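Local coordinates for type III chaperone protein ShcA (Pseudomonas syringae pv. tomato, PDB 4G6T) that probably serves as a class IA type III secretion chaperone of the CesT family, binding its cognate effector before export, at residues M4-Y9 and I101-L106; I57-P62 and S92-A97. One frame throughout, in Å; residues are numbered along the deposited sequence.

Both contacts draw on strand 95-102 and on the same antiparallel sheet, in which it lies next to strand 53-59, but they sit at opposite ends of that strand, their centres about 25 Å apart and on opposite sides of the centre of the chain. Interaction 2 is nested within the loop closed by interaction 1: S92-A97 leads directly toward I101-L106, with I57-P62 and M4-Y9 earlier in the chain. Interaction 1 ties the start of helix 8-19 to the segment leaving the sheet, while interaction 2 pairs two adjacent interior strands. Both have residues within reach of another protein's chain, consistent with a chaperone that binds a partner.

Interaction 1: M4-Y9 and I101-L106; sequences MSNLFY and IPREKL
The guanidinium of R103 meets two oxygens of the other segment at its edge, near its own plane: the backbone O of S5 and OD1 of N6. F8 CB and the hydroxyl of Y9 approach it obliquely. The F8 ring is inclined 41° to this group and receives R103 CG 4.3 Å from its centroid, an off-centre CH-pi contact; at the ring's edge lies CD1 of L106. That methyl also meets the Y9 ring obliquely, at 3.7 Å from CE1.

Arginine suits this place because its long chain packs against aromatic carbon before its end turns polar. CG stands anti to the backbone N (chi1 -180°), against F8 CD2. NH1 donates to S5 O at 3.0 Å, from above the carbonyl plane. F8 N reaches the same oxygen from the opposite face, so two donors grip a carbonyl in the turn that leads into helix 8-19. NH2 donates to a water at 3.0 Å; this water donates to N6 OD1 and accepts from Y9 OH, at 2.7 Å, in the plane of the tyrosine ring. One water thus joins three side chains, and a phenol suits Y9 by adding a polar tip to a ring that packs on leucine. S5 OG turns instead to D3, and R103 NE has only a long, weak ion pair with E52.

The contact joins the start of helix 8-19 to the 3-10 turn after strand 95-102. R103 is hydrogen-bonded through its backbone to E52, L106 packs on L54 of strand 53-59, and Y9 rests on F27.

Interaction 2: I57-P62 and S92-A97; sequences IGLLEP and SGLYHA
Antiparallel pairing of strands 53-59 and 95-102, neighbours in the sheet, brings I57-P62 alongside S92-A97. G58 and A97 form a hydrogen-bonded pair: G58 N donates to A97 O at 2.8 Å, nearly straight at 171°, and A97 N returns a bond to G58 O. L59 and H96 follow as a non-hydrogen-bonded pair, after which L60 N donates to Y95 O at 2.9 Å. A water then bridges the separating chains, donating to L60 O and accepting from Y95 N.

The single methyl of A97 fits against L60 CG at 3.8 Å. L60 has CG anti to its carbonyl carbon (chi1 -88°), and CD1 of its branch lies over the backbone of H96 and A97. Its CB touches that of Y95. P62 CG comes obliquely to Y95 CD2 at 3.5 Å, a rigid apolar ring against an aromatic one. On the sheet face of L59 and H96, L59 CD1 meets L94 CD1 at 4.0 Å, while I57 CG2 touches the histidine ring at its edge, near ND1. Before the strand, S92 OG accepts from L94 N in an ST turn and also bonds to D89; G93, at positive phi, takes part with L94 in a G1 beta bulge facing D89.

L60 and A97 pack against helix 108-127, on M122 and W125 and on L118 and W121 respectively. Backbone hydrogen bonds tie I57 and L59 to strand 41-48 and H96 to strand 85-88, while the H96 ring meets an aromatic side chain of the other protein, whose chain also packs on I57, L59 and L94.

Interaction 1: M4-Y9 and I101-L106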
# COMPACT_ATOMS: atom_id res chain seq x y z
N MET A 4 -18.20 -9.62 -9.16
CA MET A 4 -18.46 -8.78 -7.99
C MET A 4 -17.72 -9.17 -6.72
O MET A 4 -17.54 -8.37 -5.82
CB MET A 4 -19.97 -8.70 -7.73
CG MET A 4 -20.69 -8.19 -8.98
SD MET A 4 -20.27 -6.56 -9.58
CE MET A 4 -21.15 -5.43 -8.46
N SER A 5 -17.26 -10.43 -6.63
CA SER A 5 -16.47 -10.84 -5.48
C SER A 5 -15.18 -10.07 -5.35
O SER A 5 -14.67 -9.97 -4.24
CB SER A 5 -16.19 -12.36 -5.52
OG SER A 5 -15.36 -12.75 -6.59
N ASN A 6 -14.73 -9.53 -6.47
CA ASN A 6 -13.50 -8.71 -6.48
C ASN A 6 -13.70 -7.38 -5.72
O ASN A 6 -12.70 -6.68 -5.45
CB ASN A 6 -12.94 -8.50 -7.84
CG ASN A 6 -12.25 -9.74 -8.37
OD1 ASN A 6 -11.73 -10.53 -7.55
ND2 ASN A 6 -12.21 -9.90 -9.68
N LEU A 7 -14.94 -7.03 -5.35
CA LEU A 7 -15.13 -5.84 -4.50
C LEU A 7 -14.82 -6.09 -3.03
O LEU A 7 -14.96 -5.22 -2.22
CB LEU A 7 -16.52 -5.24 -4.66
CG LEU A 7 -16.76 -4.46 -5.92
CD1 LEU A 7 -18.25 -4.44 -6.21
CD2 LEU A 7 -16.09 -3.09 -5.78
N PHE A 8 -14.46 -7.32 -2.65
CA PHE A 8 -14.07 -7.66 -1.29
C PHE A 8 -13.00 -6.70 -0.71
O PHE A 8 -13.07 -6.33 0.43
CB PHE A 8 -13.51 -9.08 -1.29
CG PHE A 8 -13.22 -9.64 0.06
CD1 PHE A 8 -14.22 -10.28 0.77
CD2 PHE A 8 -11.97 -9.50 0.63
CE1 PHE A 8 -13.97 -10.84 2.03
CE2 PHE A 8 -11.71 -10.03 1.91
CZ PHE A 8 -12.72 -10.69 2.60
N TYR A 9 -12.02 -6.37 -1.55
CA TYR A 9 -10.90 -5.51 -1.16
C TYR A 9 -11.38 -4.10 -0.80
O TYR A 9 -11.02 -3.57 0.24
CB TYR A 9 -9.84 -5.44 -2.27
CG TYR A 9 -9.34 -6.84 -2.67
CD1 TYR A 9 -8.47 -7.56 -1.85
CD2 TYR A 9 -9.86 -7.47 -3.78
CE1 TYR A 9 -8.11 -8.86 -2.19
CE2 TYR A 9 -9.51 -8.76 -4.12
CZ TYR A 9 -8.65 -9.44 -3.30
OH TYR A 9 -8.31 -10.75 -3.71
N ILE A 101 -0.91 -10.42 1.61
CA ILE A 101 -1.92 -11.04 2.49
C ILE A 101 -2.93 -11.76 1.55
O ILE A 101 -3.61 -11.13 0.72
CB ILE A 101 -2.67 -10.05 3.39
CG1 ILE A 101 -1.75 -9.09 4.17
CG2 ILE A 101 -3.59 -10.85 4.31
CD1 ILE A 101 -2.48 -7.94 4.86
N PRO A 102 -3.03 -13.09 1.65
CA PRO A 102 -4.04 -13.76 0.81
C PRO A 102 -5.44 -13.32 1.23
O PRO A 102 -5.69 -13.03 2.40
CB PRO A 102 -3.85 -15.22 1.12
CG PRO A 102 -2.60 -15.34 1.86
CD PRO A 102 -2.26 -14.02 2.52
N ARG A 103 -6.32 -13.29 0.22
CA ARG A 103 -7.72 -12.83 0.44
C ARG A 103 -8.35 -13.56 1.62
O ARG A 103 -9.02 -12.92 2.45
CB ARG A 103 -8.54 -12.99 -0.84
CG ARG A 103 -10.03 -12.52 -0.74
CD ARG A 103 -11.01 -13.47 -1.52
NE ARG A 103 -11.09 -13.17 -2.94
CZ ARG A 103 -12.14 -12.61 -3.57
NH1 ARG A 103 -13.28 -12.29 -2.93
NH2 ARG A 103 -12.07 -12.40 -4.89
N GLU A 104 -8.14 -14.88 1.70
CA GLU A 104 -8.61 -15.73 2.82
C GLU A 104 -8.23 -15.27 4.22
O GLU A 104 -8.83 -15.64 5.20
CB GLU A 104 -8.03 -17.17 2.66
CG GLU A 104 -8.47 -17.96 1.41
CD GLU A 104 -7.71 -17.68 0.08
OE1 GLU A 104 -6.85 -16.74 -0.02
OE2 GLU A 104 -8.00 -18.40 -0.91
N LYS A 105 -7.12 -14.54 4.35
CA LYS A 105 -6.63 -14.10 5.63
C LYS A 105 -6.89 -12.63 5.94
O LYS A 105 -6.53 -12.16 7.01
CB LYS A 105 -5.11 -14.33 5.69
CG LYS A 105 -4.75 -15.81 5.82
CD LYS A 105 -3.30 -16.14 5.47
CE LYS A 105 -3.10 -17.63 5.14
NZ LYS A 105 -4.10 -18.27 4.20
N LEU A 106 -7.52 -11.91 5.02
CA LEU A 106 -7.72 -10.49 5.22
C LEU A 106 -8.77 -10.21 6.26
O LEU A 106 -9.82 -10.91 6.36
CB LEU A 106 -8.13 -9.79 3.94
CG LEU A 106 -7.11 -9.60 2.85
CD1 LEU A 106 -7.71 -9.19 1.50
CD2 LEU A 106 -6.16 -8.52 3.39
O HOH W 1 -9.41 -11.61 -6.07

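Interaction 2: I57-P62 and S92-A97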
# COMPACT_ATOMS: atom_id res chain seq x y z
N ILE A 57 2.93 -2.33 -0.17
CA ILE A 57 4.18 -2.02 -0.82
C ILE A 57 4.68 -0.71 -0.28
O ILE A 57 3.91 0.25 -0.15
CB ILE A 57 4.06 -1.87 -2.32
CG1 ILE A 57 3.27 -3.06 -2.97
CG2 ILE A 57 5.44 -1.77 -3.00
CD1 ILE A 57 2.88 -2.92 -4.41
N GLY A 58 5.95 -0.68 0.11
CA GLY A 58 6.53 0.52 0.68
C GLY A 58 7.81 0.92 0.02
O GLY A 58 8.60 0.10 -0.43
N LEU A 59 8.08 2.23 0.00
CA LEU A 59 9.36 2.78 -0.52
C LEU A 59 10.42 2.67 0.53
O LEU A 59 10.30 3.20 1.60
CB LEU A 59 9.18 4.25 -0.95
CG LEU A 59 10.51 4.93 -1.33
CD1 LEU A 59 11.24 4.28 -2.49
CD2 LEU A 59 10.22 6.42 -1.71
N LEU A 60 11.50 1.88 0.27
CA LEU A 60 12.59 1.73 1.22
C LEU A 60 13.62 2.83 0.91
O LEU A 60 13.75 3.22 -0.24
CB LEU A 60 13.28 0.36 1.04
CG LEU A 60 12.69 -0.74 1.84
CD1 LEU A 60 13.47 -1.99 1.38
CD2 LEU A 60 12.65 -0.64 3.34
N GLU A 61 14.35 3.25 1.90
CA GLU A 61 15.39 4.27 1.71
C GLU A 61 16.62 3.90 2.51
O GLU A 61 16.98 4.55 3.47
CB GLU A 61 14.85 5.69 2.06
CG GLU A 61 13.80 6.24 1.05
CD GLU A 61 13.71 7.79 1.02
OE1 GLU A 61 14.12 8.43 2.04
OE2 GLU A 61 13.23 8.35 -0.03
N PRO A 62 17.30 2.80 2.12
CA PRO A 62 18.54 2.42 2.79
C PRO A 62 19.67 3.45 2.56
O PRO A 62 19.71 4.04 1.52
CB PRO A 62 18.88 1.07 2.12
CG PRO A 62 18.21 1.06 0.82
CD PRO A 62 17.00 1.94 0.97
N SER A 92 12.55 1.67 -11.68
CA SER A 92 12.78 2.89 -10.92
C SER A 92 14.15 3.00 -10.25
O SER A 92 14.55 4.12 -9.88
CB SER A 92 11.68 3.06 -9.85
OG SER A 92 11.80 2.10 -8.80
N GLY A 93 14.87 1.88 -10.07
CA GLY A 93 16.08 1.88 -9.27
C GLY A 93 15.88 2.01 -7.81
O GLY A 93 16.80 2.17 -7.03
N LEU A 94 14.61 1.95 -7.39
CA LEU A 94 14.28 2.04 -5.99
C LEU A 94 14.01 0.69 -5.30
O LEU A 94 13.42 -0.20 -5.91
CB LEU A 94 13.03 2.92 -5.84
CG LEU A 94 13.18 4.34 -6.41
CD1 LEU A 94 11.82 5.04 -6.36
CD2 LEU A 94 14.19 5.12 -5.60
N TYR A 95 14.48 0.59 -4.09
CA TYR A 95 14.22 -0.57 -3.23
C TYR A 95 12.80 -0.48 -2.70
O TYR A 95 12.34 0.58 -2.20
CB TYR A 95 15.19 -0.70 -2.11
CG TYR A 95 16.60 -0.98 -2.57
CD1 TYR A 95 16.94 -2.22 -3.06
CD2 TYR A 95 17.56 -0.02 -2.49
CE1 TYR A 95 18.24 -2.50 -3.47
CE2 TYR A 95 18.88 -0.31 -2.88
CZ TYR A 95 19.18 -1.55 -3.37
OH TYR A 95 20.49 -1.83 -3.77
N HIS A 96 12.12 -1.61 -2.77
CA HIS A 96 10.73 -1.76 -2.31
C HIS A 96 10.64 -2.74 -1.19
O HIS A 96 11.19 -3.86 -1.33
CB HIS A 96 9.81 -2.21 -3.42
CG HIS A 96 9.66 -1.19 -4.53
ND1 HIS A 96 8.46 -0.66 -4.93
CD2 HIS A 96 10.62 -0.61 -5.29
CE1 HIS A 96 8.69 0.26 -5.92
NE2 HIS A 96 10.00 0.27 -6.16
N ALA A 97 9.89 -2.43 -0.13
CA ALA A 97 9.50 -3.37 0.90
C ALA A 97 8.07 -3.85 0.56
O ALA A 97 7.30 -3.16 -0.11
CB ALA A 97 9.52 -2.73 2.25
O HOH W 2 15.23 2.87 -2.65